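Local coordinates for protein homoserine dehydrogenase (Thermoplasma acidophilum, PDB 3ING) that probably catalyses the NADPH-dependent reduction of aspartate semialdehyde to homoserine, on the pathway from aspartate to threonine and methionine, at residues 141-155 and 215-227. Sequence-based numbering, arbitrary orientation.
With NA (sodium ion), chain B; NDP (NADPH dihydro-nicotinamide-adenine-dinucleotide phosphate), chain C; EDO (1,2-ethanediol), chain I.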
loop_
_atom_site.group_PDB
_atom_site.type_symbol
_atom_site.label_atom_id
_atom_site.label_comp_id
_atom_site.label_asym_id
_atom_site.label_seq_id
_atom_site.Cartn_x
_atom_site.Cartn_y
_atom_site.Cartn_z
ATOM N N TYR A 141 -11.485 -2.137 -8.503
ATOM C CA TYR A 141 -11.922 -3.418 -7.944
ATOM C C TYR A 141 -11.128 -3.887 -6.727
ATOM O O TYR A 141 -10.935 -5.079 -6.493
ATOM C CB TYR A 141 -11.958 -4.441 -9.086
ATOM C CG TYR A 141 -10.742 -4.436 -10.016
ATOM C CD1 TYR A 141 -9.601 -5.159 -9.694
ATOM C CD2 TYR A 141 -10.746 -3.733 -11.210
ATOM C CE1 TYR A 141 -8.486 -5.174 -10.535
ATOM C CE2 TYR A 141 -9.633 -3.756 -12.064
ATOM C CZ TYR A 141 -8.503 -4.464 -11.707
ATOM O OH TYR A 141 -7.388 -4.489 -12.537
ATOM N N GLU A 142 -10.728 -2.930 -5.898
ATOM C CA GLU A 142 -10.006 -3.264 -4.687
ATOM C C GLU A 142 -10.650 -4.368 -3.862
ATOM O O GLU A 142 -9.987 -5.302 -3.432
ATOM C CB GLU A 142 -9.872 -2.043 -3.789
ATOM C CG GLU A 142 -8.917 -2.295 -2.607
ATOM C CD GLU A 142 -7.506 -2.559 -3.103
ATOM O OE1 GLU A 142 -6.962 -1.676 -3.779
ATOM O OE2 GLU A 142 -6.981 -3.659 -2.848
ATOM N N ALA A 143 -11.933 -4.233 -3.594
ATOM C CA ALA A 143 -12.657 -5.175 -2.749
ATOM C C ALA A 143 -12.833 -6.572 -3.325
ATOM O O ALA A 143 -13.213 -7.474 -2.593
ATOM C CB ALA A 143 -14.046 -4.576 -2.391
ATOM N N THR A 144 -12.568 -6.768 -4.622
ATOM C CA THR A 144 -12.764 -8.064 -5.252
ATOM C C THR A 144 -11.703 -9.107 -4.868
ATOM O O THR A 144 -11.972 -10.261 -5.032
ATOM C CB THR A 144 -12.777 -7.971 -6.789
ATOM O OG1 THR A 144 -11.460 -7.566 -7.247
ATOM C CG2 THR A 144 -13.885 -6.996 -7.254
ATOM N N VAL A 145 -10.536 -8.711 -4.348
ATOM C CA VAL A 145 -9.544 -9.706 -3.870
ATOM C C VAL A 145 -9.070 -9.302 -2.473
ATOM O O VAL A 145 -8.535 -8.201 -2.294
ATOM C CB VAL A 145 -8.327 -9.824 -4.782
ATOM C CG1 VAL A 145 -7.307 -10.946 -4.236
ATOM C CG2 VAL A 145 -8.739 -10.099 -6.222
ATOM N N ALA A 146 -9.292 -10.165 -1.492
ATOM C CA ALA A 146 -8.894 -9.876 -0.107
ATOM C C ALA A 146 -9.585 -8.613 0.365
ATOM O O ALA A 146 -8.959 -7.586 0.623
ATOM C CB ALA A 146 -7.344 -9.747 0.070
ATOM N N GLY A 147 -10.888 -8.690 0.432
ATOM C CA GLY A 147 -11.740 -7.603 0.921
ATOM C C GLY A 147 -11.056 -6.336 1.385
ATOM O O GLY A 147 -10.821 -5.418 0.617
ATOM N N GLY A 148 -10.695 -6.305 2.649
ATOM C CA GLY A 148 -10.171 -5.103 3.248
ATOM C C GLY A 148 -8.667 -4.951 3.253
ATOM O O GLY A 148 -8.153 -3.962 3.766
ATOM N N VAL A 149 -7.929 -5.881 2.680
ATOM C CA VAL A 149 -6.476 -5.730 2.653
ATOM C C VAL A 149 -6.093 -4.923 1.416
ATOM O O VAL A 149 -6.475 -5.292 0.334
ATOM C CB VAL A 149 -5.740 -7.083 2.600
ATOM C CG1 VAL A 149 -4.235 -6.831 2.618
ATOM C CG2 VAL A 149 -6.150 -7.972 3.782
ATOM N N PRO A 150 -5.355 -3.822 1.575
ATOM C CA PRO A 150 -4.904 -3.093 0.386
ATOM C C PRO A 150 -4.036 -3.946 -0.529
ATOM O O PRO A 150 -3.030 -4.525 -0.105
ATOM C CB PRO A 150 -4.085 -1.930 0.963
ATOM C CG PRO A 150 -4.586 -1.784 2.364
ATOM C CD PRO A 150 -4.930 -3.170 2.819
ATOM N N LEU A 151 -4.429 -4.015 -1.802
ATOM C CA LEU A 151 -3.800 -4.887 -2.748
ATOM C C LEU A 151 -3.658 -4.125 -4.063
ATOM O O LEU A 151 -2.540 -3.785 -4.466
ATOM C CB LEU A 151 -4.655 -6.177 -2.883
ATOM C CG LEU A 151 -3.980 -7.407 -3.496
ATOM C CD1 LEU A 151 -4.770 -8.711 -3.232
ATOM C CD2 LEU A 151 -3.727 -7.230 -4.953
ATOM N N PHE A 152 -4.763 -3.822 -4.738
ATOM C CA PHE A 152 -4.615 -3.178 -6.060
ATOM C C PHE A 152 -4.108 -1.759 -5.923
ATOM O O PHE A 152 -3.352 -1.283 -6.779
ATOM C CB PHE A 152 -5.881 -3.325 -6.908
ATOM C CG PHE A 152 -6.164 -4.743 -7.269
ATOM C CD1 PHE A 152 -5.290 -5.457 -8.085
ATOM C CD2 PHE A 152 -7.205 -5.407 -6.706
ATOM C CE1 PHE A 152 -5.509 -6.767 -8.357
ATOM C CE2 PHE A 152 -7.445 -6.722 -7.015
ATOM C CZ PHE A 152 -6.591 -7.400 -7.839
ATOM N N SER A 153 -4.470 -1.090 -4.848
ATOM C CA SER A 153 -3.985 0.278 -4.607
ATOM C C SER A 153 -2.457 0.251 -4.359
ATOM O O SER A 153 -1.727 1.200 -4.704
ATOM C CB SER A 153 -4.731 0.887 -3.430
ATOM O OG SER A 153 -4.667 0.144 -2.206
ATOM N N VAL A 154 -1.993 -0.847 -3.743
ATOM C CA VAL A 154 -0.541 -1.066 -3.491
ATOM C C VAL A 154 0.185 -1.306 -4.815
ATOM O O VAL A 154 1.257 -0.738 -5.104
ATOM C CB VAL A 154 -0.344 -2.240 -2.544
ATOM C CG1 VAL A 154 1.142 -2.657 -2.429
ATOM C CG2 VAL A 154 -0.969 -1.903 -1.160
ATOM N N LEU A 155 -0.406 -2.173 -5.619
ATOM C CA LEU A 155 0.162 -2.502 -6.932
ATOM C C LEU A 155 0.131 -1.280 -7.830
ATOM O O LEU A 155 1.080 -1.065 -8.587
ATOM C CB LEU A 155 -0.577 -3.678 -7.577
ATOM C CG LEU A 155 -0.468 -5.071 -6.955
ATOM C CD1 LEU A 155 -1.361 -6.017 -7.656
ATOM C CD2 LEU A 155 0.945 -5.576 -7.000
ATOM N N ALA A 215 -11.075 -18.897 -7.006
ATOM C CA ALA A 215 -10.807 -18.975 -8.429
ATOM C C ALA A 215 -11.064 -17.644 -9.097
ATOM O O ALA A 215 -10.259 -17.227 -9.897
ATOM C CB ALA A 215 -11.608 -20.076 -9.111
ATOM N N ARG A 216 -12.180 -16.993 -8.772
ATOM C CA ARG A 216 -12.519 -15.710 -9.364
ATOM C C ARG A 216 -11.442 -14.702 -9.036
ATOM O O ARG A 216 -11.009 -13.938 -9.881
ATOM C CB ARG A 216 -13.888 -15.208 -8.866
ATOM C CG ARG A 216 -15.086 -16.025 -9.396
ATOM C CD ARG A 216 -16.298 -15.636 -8.576
ATOM N NE ARG A 216 -17.506 -16.320 -9.020
ATOM C CZ ARG A 216 -18.502 -16.666 -8.196
ATOM N NH1 ARG A 216 -18.408 -16.503 -6.867
ATOM N NH2 ARG A 216 -19.542 -17.281 -8.678
ATOM N N LYS A 217 -10.995 -14.714 -7.789
ATOM C CA LYS A 217 -9.968 -13.777 -7.355
ATOM C C LYS A 217 -8.692 -14.030 -8.147
ATOM O O LYS A 217 -8.009 -13.102 -8.507
ATOM C CB LYS A 217 -9.714 -13.896 -5.838
ATOM C CG LYS A 217 -10.902 -13.540 -4.987
ATOM C CD LYS A 217 -10.596 -13.675 -3.492
ATOM C CE LYS A 217 -11.825 -13.285 -2.653
ATOM N NZ LYS A 217 -12.125 -11.836 -2.667
ATOM N N SER A 218 -8.394 -15.290 -8.456
ATOM C CA SER A 218 -7.161 -15.609 -9.129
ATOM C C SER A 218 -7.134 -15.094 -10.560
ATOM O O SER A 218 -6.051 -14.782 -11.076
ATOM C CB SER A 218 -6.872 -17.131 -9.110
ATOM O OG SER A 218 -7.686 -17.895 -10.009
ATOM N N VAL A 219 -8.316 -15.033 -11.195
ATOM C CA VAL A 219 -8.461 -14.502 -12.571
ATOM C C VAL A 219 -8.166 -13.015 -12.553
ATOM O O VAL A 219 -7.438 -12.509 -13.380
ATOM C CB VAL A 219 -9.867 -14.710 -13.140
ATOM C CG1 VAL A 219 -10.038 -13.981 -14.468
ATOM C CG2 VAL A 219 -10.170 -16.198 -13.281
ATOM N N ILE A 220 -8.782 -12.320 -11.622
ATOM C CA ILE A 220 -8.610 -10.880 -11.499
ATOM C C ILE A 220 -7.135 -10.569 -11.248
ATOM O O ILE A 220 -6.564 -9.671 -11.876
ATOM C CB ILE A 220 -9.527 -10.301 -10.387
ATOM C CG1 ILE A 220 -10.981 -10.562 -10.751
ATOM C CG2 ILE A 220 -9.226 -8.755 -10.135
ATOM C CD1 ILE A 220 -11.962 -10.276 -9.639
ATOM N N LEU A 221 -6.508 -11.349 -10.367
ATOM C CA LEU A 221 -5.081 -11.158 -10.045
ATOM C C LEU A 221 -4.171 -11.386 -11.246
ATOM O O LEU A 221 -3.340 -10.539 -11.556
ATOM C CB LEU A 221 -4.638 -12.079 -8.889
ATOM C CG LEU A 221 -5.077 -11.740 -7.475
ATOM C CD1 LEU A 221 -4.891 -12.975 -6.571
ATOM C CD2 LEU A 221 -4.323 -10.526 -6.944
ATOM N N VAL A 222 -4.302 -12.530 -11.900
ATOM C CA VAL A 222 -3.434 -12.841 -13.042
ATOM C C VAL A 222 -3.662 -11.820 -14.160
ATOM O O VAL A 222 -2.708 -11.325 -14.743
ATOM C CB VAL A 222 -3.569 -14.311 -13.533
ATOM C CG1 VAL A 222 -4.918 -14.558 -14.311
ATOM C CG2 VAL A 222 -2.314 -14.716 -14.399
ATOM N N ASN A 223 -4.918 -11.455 -14.442
ATOM C CA ASN A 223 -5.198 -10.457 -15.514
ATOM C C ASN A 223 -4.668 -9.065 -15.143
ATOM O O ASN A 223 -4.091 -8.368 -15.962
ATOM C CB ASN A 223 -6.700 -10.375 -15.840
ATOM C CG ASN A 223 -7.242 -11.640 -16.451
ATOM O OD1 ASN A 223 -6.486 -12.510 -16.898
ATOM N ND2 ASN A 223 -8.570 -11.708 -16.561
ATOM N N HIS A 224 -4.882 -8.648 -13.903
ATOM C CA HIS A 224 -4.310 -7.396 -13.445
ATOM C C HIS A 224 -2.762 -7.354 -13.529
ATOM O O HIS A 224 -2.203 -6.433 -14.056
ATOM C CB HIS A 224 -4.661 -7.126 -11.995
ATOM C CG HIS A 224 -4.190 -5.791 -11.527
ATOM N ND1 HIS A 224 -5.021 -4.693 -11.472
ATOM C CD2 HIS A 224 -2.971 -5.355 -11.134
ATOM C CE1 HIS A 224 -4.339 -3.644 -11.046
ATOM N NE2 HIS A 224 -3.094 -4.013 -10.846
ATOM N N ILE A 225 -2.088 -8.343 -12.965
ATOM C CA ILE A 225 -0.658 -8.299 -12.846
ATOM C C ILE A 225 0.003 -8.586 -14.174
ATOM O O ILE A 225 0.956 -7.862 -14.536
ATOM C CB ILE A 225 -0.159 -9.278 -11.804
ATOM C CG1 ILE A 225 -0.719 -8.871 -10.432
ATOM C CG2 ILE A 225 1.387 -9.335 -11.816
ATOM C CD1 ILE A 225 -0.533 -9.892 -9.317
ATOM N N PHE A 226 -0.450 -9.630 -14.891
ATOM C CA PHE A 226 0.257 -10.013 -16.120
ATOM C C PHE A 226 -0.388 -9.590 -17.427
ATOM O O PHE A 226 0.134 -9.873 -18.497
ATOM C CB PHE A 226 0.542 -11.512 -16.087
ATOM C CG PHE A 226 1.497 -11.896 -14.977
ATOM C CD1 PHE A 226 2.823 -11.529 -15.048
ATOM C CD2 PHE A 226 1.053 -12.568 -13.857
ATOM C CE1 PHE A 226 3.702 -11.851 -14.027
ATOM C CE2 PHE A 226 1.938 -12.900 -12.837
ATOM C CZ PHE A 226 3.256 -12.536 -12.933
ATOM N N GLY A 227 -1.498 -8.872 -17.357
ATOM C CA GLY A 227 -2.082 -8.326 -18.565
ATOM C C GLY A 227 -2.777 -9.332 -19.452
ATOM O O GLY A 227 -2.956 -9.094 -20.642
HETATM NA NA NA B . -8.249 -5.808 -1.488
HETATM P PA NDP C . -25.261 -9.686 0.431
HETATM O O1A NDP C . -25.225 -9.467 1.889
HETATM O O2A NDP C . -25.989 -10.888 -0.041
HETATM O O5B NDP C . -25.917 -8.416 -0.309
HETATM C C5B NDP C . -26.213 -8.338 -1.689
HETATM C C4B NDP C . -27.049 -7.100 -1.978
HETATM O O4B NDP C . -27.442 -7.049 -3.326
HETATM C C3B NDP C . -28.376 -7.110 -1.208
HETATM O O3B NDP C . -28.853 -5.789 -1.003
HETATM C C2B NDP C . -29.288 -7.842 -2.132
HETATM O O2B NDP C . -30.648 -7.574 -1.936
HETATM C C1B NDP C . -28.851 -7.234 -3.438
HETATM N N9A NDP C . -29.124 -8.042 -4.620
HETATM C C8A NDP C . -29.181 -9.398 -4.786
HETATM N N7A NDP C . -29.405 -9.645 -6.115
HETATM C C5A NDP C . -29.481 -8.469 -6.757
HETATM C C6A NDP C . -29.712 -8.192 -8.088
HETATM N N6A NDP C . -29.592 -9.146 -9.007
HETATM N N1A NDP C . -29.718 -6.884 -8.420
HETATM C C2A NDP C . -29.566 -5.862 -7.506
HETATM N N3A NDP C . -29.326 -6.120 -6.169
HETATM C C4A NDP C . -29.292 -7.446 -5.843
HETATM O O3 NDP C . -23.763 -9.716 -0.151
HETATM P PN NDP C . -22.465 -9.043 0.517
HETATM O O1N NDP C . -21.957 -9.934 1.604
HETATM O O2N NDP C . -22.818 -7.621 0.817
HETATM O O5D NDP C . -21.373 -9.099 -0.682
HETATM C C5D NDP C . -21.633 -8.219 -1.776
HETATM C C4D NDP C . -20.545 -8.402 -2.830
HETATM O O4D NDP C . -19.311 -8.082 -2.229
HETATM C C3D NDP C . -20.403 -9.815 -3.328
HETATM O O3D NDP C . -20.250 -9.896 -4.750
HETATM C C2D NDP C . -19.193 -10.352 -2.588
HETATM O O2D NDP C . -18.528 -11.368 -3.289
HETATM C C1D NDP C . -18.352 -9.104 -2.455
HETATM N N1N NDP C . -17.368 -9.170 -1.389
HETATM C C2N NDP C . -17.780 -9.418 -0.106
HETATM C C3N NDP C . -16.884 -9.673 0.922
HETATM C C7N NDP C . -17.396 -9.787 2.307
HETATM O O7N NDP C . -16.577 -9.294 3.298
HETATM N N7N NDP C . -18.621 -10.217 2.580
HETATM C C4N NDP C . -15.403 -9.349 0.763
HETATM C C5N NDP C . -15.066 -9.051 -0.671
HETATM C C6N NDP C . -16.040 -8.956 -1.663
HETATM P P2B NDP C . -31.386 -7.735 -0.522
HETATM O O1X NDP C . -32.816 -7.552 -0.952
HETATM O O2X NDP C . -30.817 -6.775 0.564
HETATM O O3X NDP C . -31.096 -9.148 -0.124
HETATM C C1 EDO I . 4.481 -7.001 -14.222
HETATM O O1 EDO I . 4.642 -8.446 -14.244
HETATM C C2 EDO I . 3.891 -6.437 -12.922
HETATM O O2 EDO I . 2.497 -5.958 -12.979
#
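Val145 comes closest to the helix of 215-227, its CA 5.4 Å from Lys217 CA, whereas Phe152 and Leu155, in the first turn of helix 152-157, lie farther off, with 8.5 Å between Phe152 CA and His224 CA. Lys217, the predicted proton donor, runs extended beside Val145 until chi4 (-71°) bends its NZ onto Thr144 O, 2.8 Å away; NZ comes in from above the carbonyl plane, 54° out of it. Val145 CG1 meets Leu221 CD1. One turn on from Lys217, Ile220 splits its branches: CG2 packs on Tyr141 CD1 (3.6 Å) and Phe152 CZ, while CD1 reaches Thr144. Tyr141, Phe152 and His224 gather into one aromatic group. Tyr141 OH hydrogen-bonds His224 ND1 at 2.6 Å, the two rings meeting at their edges with planes at 80°, and Phe152 CD1 stands over one face of the imidazole. The Phe152 ring itself is clamped between Tyr141 CE1 and Leu151 CD2, on opposite faces. Leu155 CD1 touches both His224 and Ile225.

Residues 141-151, with a 3-10 turn at 142-144, connect the Rossmann-type nucleotide-binding sheet, through its edge strand 139-140, to helix 152-157, and their carbonyls wrap a sodium ion. Glu142 O, Val145 O, Ala146 O and Val149 O bind the metal together with Glu142 OE2, 2.8 Å from the ion. That carboxylate also takes Leu151 N and Phe152 N on OE2, and Ser153 N on OE1 at 2.8 Å, tying the ion to the helix start. An alanine in place of Glu142 would probably leave the sodium one ligand short and three amides without their acceptor, freeing the helix start to shift. On the cofactor side, Ala143 O approaches NADPH C5N at 3.1 Å, and Gly147 CA also lies against C5N.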